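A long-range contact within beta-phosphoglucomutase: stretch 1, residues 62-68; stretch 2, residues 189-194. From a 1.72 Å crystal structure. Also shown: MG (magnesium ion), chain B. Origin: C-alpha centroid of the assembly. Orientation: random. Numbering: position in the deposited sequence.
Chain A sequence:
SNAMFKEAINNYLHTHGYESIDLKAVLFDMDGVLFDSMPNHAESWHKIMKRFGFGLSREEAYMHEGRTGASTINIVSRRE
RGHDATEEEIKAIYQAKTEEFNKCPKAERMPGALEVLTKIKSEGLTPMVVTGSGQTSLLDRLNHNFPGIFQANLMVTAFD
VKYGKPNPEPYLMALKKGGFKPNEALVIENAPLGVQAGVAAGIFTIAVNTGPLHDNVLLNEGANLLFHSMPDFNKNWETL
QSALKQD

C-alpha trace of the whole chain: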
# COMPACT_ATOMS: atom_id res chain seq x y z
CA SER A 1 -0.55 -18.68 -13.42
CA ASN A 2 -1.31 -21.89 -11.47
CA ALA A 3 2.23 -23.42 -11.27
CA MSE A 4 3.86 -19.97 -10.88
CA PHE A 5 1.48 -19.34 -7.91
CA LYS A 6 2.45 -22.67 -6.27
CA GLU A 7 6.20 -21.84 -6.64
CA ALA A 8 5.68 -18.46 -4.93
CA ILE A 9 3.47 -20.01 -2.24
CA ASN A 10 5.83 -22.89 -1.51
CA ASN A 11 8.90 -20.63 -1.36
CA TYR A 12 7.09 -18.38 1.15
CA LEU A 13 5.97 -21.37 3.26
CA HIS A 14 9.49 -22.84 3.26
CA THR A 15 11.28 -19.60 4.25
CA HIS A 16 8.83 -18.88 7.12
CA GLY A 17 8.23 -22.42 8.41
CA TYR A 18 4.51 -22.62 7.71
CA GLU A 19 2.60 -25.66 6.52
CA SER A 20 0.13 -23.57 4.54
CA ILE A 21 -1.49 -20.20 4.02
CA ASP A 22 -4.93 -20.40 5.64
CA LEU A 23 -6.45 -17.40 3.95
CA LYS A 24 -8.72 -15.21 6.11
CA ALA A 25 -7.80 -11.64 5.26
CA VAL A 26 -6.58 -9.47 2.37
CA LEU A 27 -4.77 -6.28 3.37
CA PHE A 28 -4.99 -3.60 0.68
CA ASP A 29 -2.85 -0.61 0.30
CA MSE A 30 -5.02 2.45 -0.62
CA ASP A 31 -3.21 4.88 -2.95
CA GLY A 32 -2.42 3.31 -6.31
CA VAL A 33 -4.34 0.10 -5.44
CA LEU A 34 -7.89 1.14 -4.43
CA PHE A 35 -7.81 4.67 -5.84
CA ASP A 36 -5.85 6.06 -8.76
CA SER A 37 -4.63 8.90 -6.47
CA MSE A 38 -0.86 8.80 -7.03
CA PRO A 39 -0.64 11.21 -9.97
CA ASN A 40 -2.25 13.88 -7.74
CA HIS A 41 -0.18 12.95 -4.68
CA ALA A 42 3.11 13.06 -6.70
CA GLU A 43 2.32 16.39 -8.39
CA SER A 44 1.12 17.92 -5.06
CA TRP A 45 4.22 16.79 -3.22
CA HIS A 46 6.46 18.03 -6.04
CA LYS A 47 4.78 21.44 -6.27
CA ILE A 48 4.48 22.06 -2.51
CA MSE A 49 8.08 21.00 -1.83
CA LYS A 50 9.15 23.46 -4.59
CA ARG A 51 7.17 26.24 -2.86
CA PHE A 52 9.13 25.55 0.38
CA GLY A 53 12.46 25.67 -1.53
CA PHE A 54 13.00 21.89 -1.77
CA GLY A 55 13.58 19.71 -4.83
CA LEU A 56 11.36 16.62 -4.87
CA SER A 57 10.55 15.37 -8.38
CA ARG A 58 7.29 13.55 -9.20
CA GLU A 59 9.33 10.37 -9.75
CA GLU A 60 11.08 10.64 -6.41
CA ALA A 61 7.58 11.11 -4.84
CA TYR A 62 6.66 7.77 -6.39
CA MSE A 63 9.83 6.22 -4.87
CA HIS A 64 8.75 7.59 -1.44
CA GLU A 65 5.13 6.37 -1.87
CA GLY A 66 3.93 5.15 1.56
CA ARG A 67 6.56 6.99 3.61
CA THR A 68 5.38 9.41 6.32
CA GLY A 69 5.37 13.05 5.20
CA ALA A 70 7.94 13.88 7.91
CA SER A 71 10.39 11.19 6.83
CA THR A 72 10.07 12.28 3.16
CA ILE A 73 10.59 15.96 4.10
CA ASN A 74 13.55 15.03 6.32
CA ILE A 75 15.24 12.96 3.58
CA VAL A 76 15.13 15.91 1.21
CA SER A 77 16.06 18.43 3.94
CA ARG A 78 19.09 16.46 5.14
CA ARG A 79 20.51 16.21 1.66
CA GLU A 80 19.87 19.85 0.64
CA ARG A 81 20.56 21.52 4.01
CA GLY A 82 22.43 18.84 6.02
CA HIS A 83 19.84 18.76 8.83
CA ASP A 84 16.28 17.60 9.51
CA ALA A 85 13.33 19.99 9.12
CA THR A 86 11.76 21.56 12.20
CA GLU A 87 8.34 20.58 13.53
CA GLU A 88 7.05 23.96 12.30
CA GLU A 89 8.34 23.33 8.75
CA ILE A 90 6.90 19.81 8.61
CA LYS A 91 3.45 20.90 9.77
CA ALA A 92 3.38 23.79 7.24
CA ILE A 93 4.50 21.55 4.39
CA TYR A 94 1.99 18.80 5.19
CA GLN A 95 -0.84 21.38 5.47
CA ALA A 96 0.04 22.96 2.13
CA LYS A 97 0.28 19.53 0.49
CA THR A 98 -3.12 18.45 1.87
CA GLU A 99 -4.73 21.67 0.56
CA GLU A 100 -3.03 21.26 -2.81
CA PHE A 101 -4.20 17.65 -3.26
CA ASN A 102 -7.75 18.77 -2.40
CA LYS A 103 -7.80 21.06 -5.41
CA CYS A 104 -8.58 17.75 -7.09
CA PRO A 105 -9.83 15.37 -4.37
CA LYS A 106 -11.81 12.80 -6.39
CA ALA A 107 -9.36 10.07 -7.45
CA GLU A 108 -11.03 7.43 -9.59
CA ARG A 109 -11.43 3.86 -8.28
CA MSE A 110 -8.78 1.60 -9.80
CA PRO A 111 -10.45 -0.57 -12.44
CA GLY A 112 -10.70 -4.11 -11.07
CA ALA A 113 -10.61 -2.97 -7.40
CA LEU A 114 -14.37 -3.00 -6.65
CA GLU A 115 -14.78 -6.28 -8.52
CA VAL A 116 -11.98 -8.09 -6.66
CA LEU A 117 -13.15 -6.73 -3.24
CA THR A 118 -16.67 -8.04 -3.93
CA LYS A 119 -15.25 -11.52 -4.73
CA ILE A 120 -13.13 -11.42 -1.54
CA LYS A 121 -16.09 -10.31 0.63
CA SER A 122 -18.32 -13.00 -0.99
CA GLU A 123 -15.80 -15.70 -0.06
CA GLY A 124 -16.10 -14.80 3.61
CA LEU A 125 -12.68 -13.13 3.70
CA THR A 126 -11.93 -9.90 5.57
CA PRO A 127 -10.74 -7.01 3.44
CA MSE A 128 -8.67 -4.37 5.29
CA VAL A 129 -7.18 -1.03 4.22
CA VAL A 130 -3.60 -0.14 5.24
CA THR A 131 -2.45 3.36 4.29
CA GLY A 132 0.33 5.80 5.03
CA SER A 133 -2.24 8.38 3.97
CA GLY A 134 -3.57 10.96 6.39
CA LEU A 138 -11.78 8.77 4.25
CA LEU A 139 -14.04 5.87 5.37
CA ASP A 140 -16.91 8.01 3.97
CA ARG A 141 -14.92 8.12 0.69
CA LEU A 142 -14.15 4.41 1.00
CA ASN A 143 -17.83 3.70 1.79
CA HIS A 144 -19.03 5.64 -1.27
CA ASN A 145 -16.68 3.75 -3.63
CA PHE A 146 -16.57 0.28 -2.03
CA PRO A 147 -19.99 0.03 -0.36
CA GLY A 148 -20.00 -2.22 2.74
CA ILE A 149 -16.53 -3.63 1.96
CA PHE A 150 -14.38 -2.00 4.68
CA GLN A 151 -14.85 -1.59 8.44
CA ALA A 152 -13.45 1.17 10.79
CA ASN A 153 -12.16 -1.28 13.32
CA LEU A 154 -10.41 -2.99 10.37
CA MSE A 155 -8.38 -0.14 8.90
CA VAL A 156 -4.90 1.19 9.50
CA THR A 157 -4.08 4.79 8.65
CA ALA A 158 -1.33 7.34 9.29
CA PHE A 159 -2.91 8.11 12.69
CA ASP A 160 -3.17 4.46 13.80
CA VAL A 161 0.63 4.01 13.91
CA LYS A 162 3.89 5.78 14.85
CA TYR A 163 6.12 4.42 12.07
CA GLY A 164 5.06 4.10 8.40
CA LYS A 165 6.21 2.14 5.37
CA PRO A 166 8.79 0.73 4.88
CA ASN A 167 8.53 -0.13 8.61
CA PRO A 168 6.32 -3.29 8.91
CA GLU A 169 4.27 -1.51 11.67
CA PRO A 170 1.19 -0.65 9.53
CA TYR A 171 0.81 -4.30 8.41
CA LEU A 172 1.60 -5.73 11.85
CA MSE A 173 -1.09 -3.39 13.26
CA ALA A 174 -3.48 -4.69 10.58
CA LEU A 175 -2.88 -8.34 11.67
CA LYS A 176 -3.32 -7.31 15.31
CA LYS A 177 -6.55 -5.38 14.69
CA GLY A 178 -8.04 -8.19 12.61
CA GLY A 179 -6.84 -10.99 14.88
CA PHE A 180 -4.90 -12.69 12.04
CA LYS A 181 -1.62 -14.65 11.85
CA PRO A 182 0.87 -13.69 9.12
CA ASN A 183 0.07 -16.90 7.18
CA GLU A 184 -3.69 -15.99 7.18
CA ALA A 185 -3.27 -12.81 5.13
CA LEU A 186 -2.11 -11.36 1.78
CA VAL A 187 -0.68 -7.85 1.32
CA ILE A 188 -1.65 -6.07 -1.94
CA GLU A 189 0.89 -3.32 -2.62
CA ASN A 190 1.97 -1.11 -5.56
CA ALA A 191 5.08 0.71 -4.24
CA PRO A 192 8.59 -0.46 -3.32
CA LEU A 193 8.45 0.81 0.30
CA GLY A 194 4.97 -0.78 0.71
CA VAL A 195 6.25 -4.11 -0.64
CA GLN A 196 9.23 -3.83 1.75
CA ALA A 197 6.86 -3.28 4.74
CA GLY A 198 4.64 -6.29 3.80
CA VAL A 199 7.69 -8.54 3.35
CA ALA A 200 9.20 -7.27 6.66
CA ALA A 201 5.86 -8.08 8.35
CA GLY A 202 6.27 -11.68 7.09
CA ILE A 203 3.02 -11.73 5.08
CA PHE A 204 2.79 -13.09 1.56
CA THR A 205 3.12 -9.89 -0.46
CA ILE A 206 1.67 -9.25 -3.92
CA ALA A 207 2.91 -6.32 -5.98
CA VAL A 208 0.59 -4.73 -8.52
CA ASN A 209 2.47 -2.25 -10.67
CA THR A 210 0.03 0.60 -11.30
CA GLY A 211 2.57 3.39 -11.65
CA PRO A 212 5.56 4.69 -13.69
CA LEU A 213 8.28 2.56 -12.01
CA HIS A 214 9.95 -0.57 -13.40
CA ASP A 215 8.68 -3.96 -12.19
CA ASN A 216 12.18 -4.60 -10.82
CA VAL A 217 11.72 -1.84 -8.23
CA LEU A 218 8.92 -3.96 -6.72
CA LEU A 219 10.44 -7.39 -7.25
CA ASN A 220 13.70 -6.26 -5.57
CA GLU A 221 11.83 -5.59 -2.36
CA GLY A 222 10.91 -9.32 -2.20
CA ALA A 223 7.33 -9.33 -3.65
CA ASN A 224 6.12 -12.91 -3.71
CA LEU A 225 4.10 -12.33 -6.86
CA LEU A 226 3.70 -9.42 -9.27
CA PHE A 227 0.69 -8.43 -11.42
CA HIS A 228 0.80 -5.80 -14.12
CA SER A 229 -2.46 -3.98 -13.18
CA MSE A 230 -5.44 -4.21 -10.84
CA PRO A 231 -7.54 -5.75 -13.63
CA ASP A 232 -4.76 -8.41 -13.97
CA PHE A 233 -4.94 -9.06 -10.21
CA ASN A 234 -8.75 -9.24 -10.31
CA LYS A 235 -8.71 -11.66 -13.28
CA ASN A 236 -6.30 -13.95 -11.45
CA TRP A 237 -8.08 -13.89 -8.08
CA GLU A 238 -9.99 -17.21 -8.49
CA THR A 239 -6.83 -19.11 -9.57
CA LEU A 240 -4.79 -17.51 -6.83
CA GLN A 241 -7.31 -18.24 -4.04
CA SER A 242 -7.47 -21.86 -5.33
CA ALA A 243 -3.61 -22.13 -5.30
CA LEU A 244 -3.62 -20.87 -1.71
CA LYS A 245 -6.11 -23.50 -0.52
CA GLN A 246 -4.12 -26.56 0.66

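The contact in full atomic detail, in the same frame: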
# COMPACT_ATOMS: atom_id res chain seq x y z
N TYR A 62 7.05 9.15 -6.18
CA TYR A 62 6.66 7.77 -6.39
C TYR A 62 7.59 6.81 -5.60
O TYR A 62 7.12 5.86 -5.01
CB TYR A 62 6.61 7.45 -7.88
CG TYR A 62 5.31 7.80 -8.54
CD1 TYR A 62 4.21 6.93 -8.46
CD2 TYR A 62 5.17 8.98 -9.29
CE1 TYR A 62 3.00 7.22 -9.12
CE2 TYR A 62 3.95 9.27 -9.95
CZ TYR A 62 2.87 8.39 -9.83
OH TYR A 62 1.66 8.62 -10.50
N MSE A 63 8.90 7.06 -5.63
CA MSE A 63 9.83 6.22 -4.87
C MSE A 63 9.53 6.23 -3.37
O MSE A 63 9.63 5.17 -2.73
CB MSE A 63 11.28 6.64 -5.14
CG MSE A 63 11.71 6.28 -6.59
SE MSE A 63 11.81 4.38 -6.90
CE MSE A 63 13.00 3.86 -5.44
N HIS A 64 9.12 7.40 -2.86
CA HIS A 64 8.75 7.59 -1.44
C HIS A 64 7.27 7.27 -1.11
O HIS A 64 6.84 7.45 0.04
CB HIS A 64 9.12 9.00 -0.94
CG HIS A 64 10.59 9.27 -0.95
ND1 HIS A 64 11.50 8.45 -0.31
CD2 HIS A 64 11.31 10.24 -1.55
CE1 HIS A 64 12.72 8.91 -0.53
NE2 HIS A 64 12.63 10.01 -1.26
N GLU A 65 6.52 6.76 -2.09
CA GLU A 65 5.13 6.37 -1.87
C GLU A 65 4.99 5.48 -0.62
O GLU A 65 5.66 4.47 -0.50
CB GLU A 65 4.56 5.64 -3.09
CG GLU A 65 3.11 5.22 -2.89
CD GLU A 65 2.47 4.67 -4.15
OE1 GLU A 65 3.02 4.85 -5.27
OE2 GLU A 65 1.43 4.05 -3.99
N GLY A 66 4.10 5.86 0.30
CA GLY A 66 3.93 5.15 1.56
C GLY A 66 4.66 5.70 2.77
O GLY A 66 4.30 5.40 3.91
N ARG A 67 5.70 6.48 2.53
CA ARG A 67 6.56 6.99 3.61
C ARG A 67 5.80 8.11 4.34
O ARG A 67 5.05 8.85 3.70
CB ARG A 67 7.82 7.55 2.94
CG ARG A 67 9.02 7.67 3.81
CD ARG A 67 10.17 8.25 3.02
NE ARG A 67 11.08 7.25 2.45
CZ ARG A 67 11.76 6.35 3.17
NH1 ARG A 67 11.61 6.28 4.48
NH2 ARG A 67 12.57 5.50 2.57
N THR A 68 5.98 8.26 5.65
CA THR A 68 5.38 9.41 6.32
C THR A 68 5.90 10.71 5.71
O THR A 68 7.07 10.81 5.29
CB THR A 68 5.67 9.44 7.84
OG1 THR A 68 7.02 9.88 8.07
CG2 THR A 68 5.44 8.07 8.45
N GLU A 189 0.10 -4.55 -2.63
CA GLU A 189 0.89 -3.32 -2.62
C GLU A 189 1.29 -2.89 -4.04
O GLU A 189 1.45 -3.75 -4.93
CB GLU A 189 2.13 -3.52 -1.74
CG GLU A 189 1.85 -3.02 -0.33
CD GLU A 189 1.89 -1.44 -0.23
OE1 GLU A 189 2.02 -0.73 -1.28
OE2 GLU A 189 1.77 -0.92 0.91
N ASN A 190 1.56 -1.58 -4.22
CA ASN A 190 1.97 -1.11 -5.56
C ASN A 190 3.29 -0.33 -5.54
O ASN A 190 3.74 0.10 -6.60
CB ASN A 190 0.89 -0.19 -6.17
CG ASN A 190 0.77 1.12 -5.40
OD1 ASN A 190 0.69 1.11 -4.18
ND2 ASN A 190 0.85 2.23 -6.10
N ALA A 191 3.89 -0.15 -4.36
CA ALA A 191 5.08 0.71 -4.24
C ALA A 191 6.23 -0.04 -3.55
O ALA A 191 5.98 -0.91 -2.74
CB ALA A 191 4.75 1.94 -3.46
N PRO A 192 7.49 0.31 -3.88
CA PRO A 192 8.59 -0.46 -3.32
C PRO A 192 8.59 -0.40 -1.79
O PRO A 192 8.85 -1.41 -1.15
CB PRO A 192 9.85 0.24 -3.88
CG PRO A 192 9.39 1.54 -4.37
CD PRO A 192 7.96 1.33 -4.82
N LEU A 193 8.37 0.76 -1.19
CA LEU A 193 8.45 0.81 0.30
C LEU A 193 7.29 0.06 0.97
O LEU A 193 7.46 -0.51 2.05
CB LEU A 193 8.47 2.25 0.80
CG LEU A 193 9.69 3.08 0.37
CD1 LEU A 193 9.48 4.52 0.78
CD2 LEU A 193 10.97 2.53 0.94
N GLY A 194 6.15 0.01 0.28
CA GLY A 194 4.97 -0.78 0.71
C GLY A 194 5.26 -2.28 0.65
O GLY A 194 4.97 -3.01 1.59
MG MG B . 0.41 2.81 -2.68
O HOH W 1 7.62 3.35 -2.26
O HOH W 2 2.18 1.85 -1.36
O HOH W 3 0.66 3.96 -0.94

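What does Leu 193, the residue with the largest area covered, pack against? Its CA-to-CB bond points toward the other stretch, and CD1 reaches a seat made largely of backbone. Leu 193 CD1 lies 3.6 Å from Met 63 O and 3.9 Å from His 64 CA, while Leu 193 CB is 3.8 Å from Glu 65 O. Leu 193 CD1 also sits over one face of the Arg 67 guanidinium, 3.6 Å from Arg 67 NE. That group is held in place partly by a hydrogen bond from Arg 67 NE to His 64 ND1 (3.0 Å), so the leucine packs on a group that is also tied to His 64 within the first stretch.

How does Glu 65 reach across? Its CA-to-CB bond runs sideways, but an extended chain (chi1 and chi2 both t) carries the carboxylate to the second stretch. There Glu 65 OE2 accepts a hydrogen bond from Asn 190 ND2 at 2.8 Å, and Glu 65 CD rests 3.6 Å from Ala 191 CB.

Why can two oxygens approach so closely beside that bond? Glu 65 OE2 and Asn 190 OD1 are 3.0 Å apart without hydrogen bonding, because both bind the magnesium ion, at 2.1 Å from OE2 and 2.3 Å from OD1. The metal thus joins residues 125 positions apart in sequence. Water 2 and water 3 are also ligands, and water 2 donates a hydrogen bond to Glu 189 OE1 (2.6 Å).

What links the backbones? Water 1 donates to Met 63 O (2.8 Å) and Glu 65 O (2.9 Å) and accepts from Leu 193 N (2.9 Å), giving these three backbone groups a shared partner. Nearby, the Met 63 side chain, a selenomethionine, starts away from the second stretch, but its end turns back to place CE 4.4 Å from Pro 192 CG, a loose apolar contact.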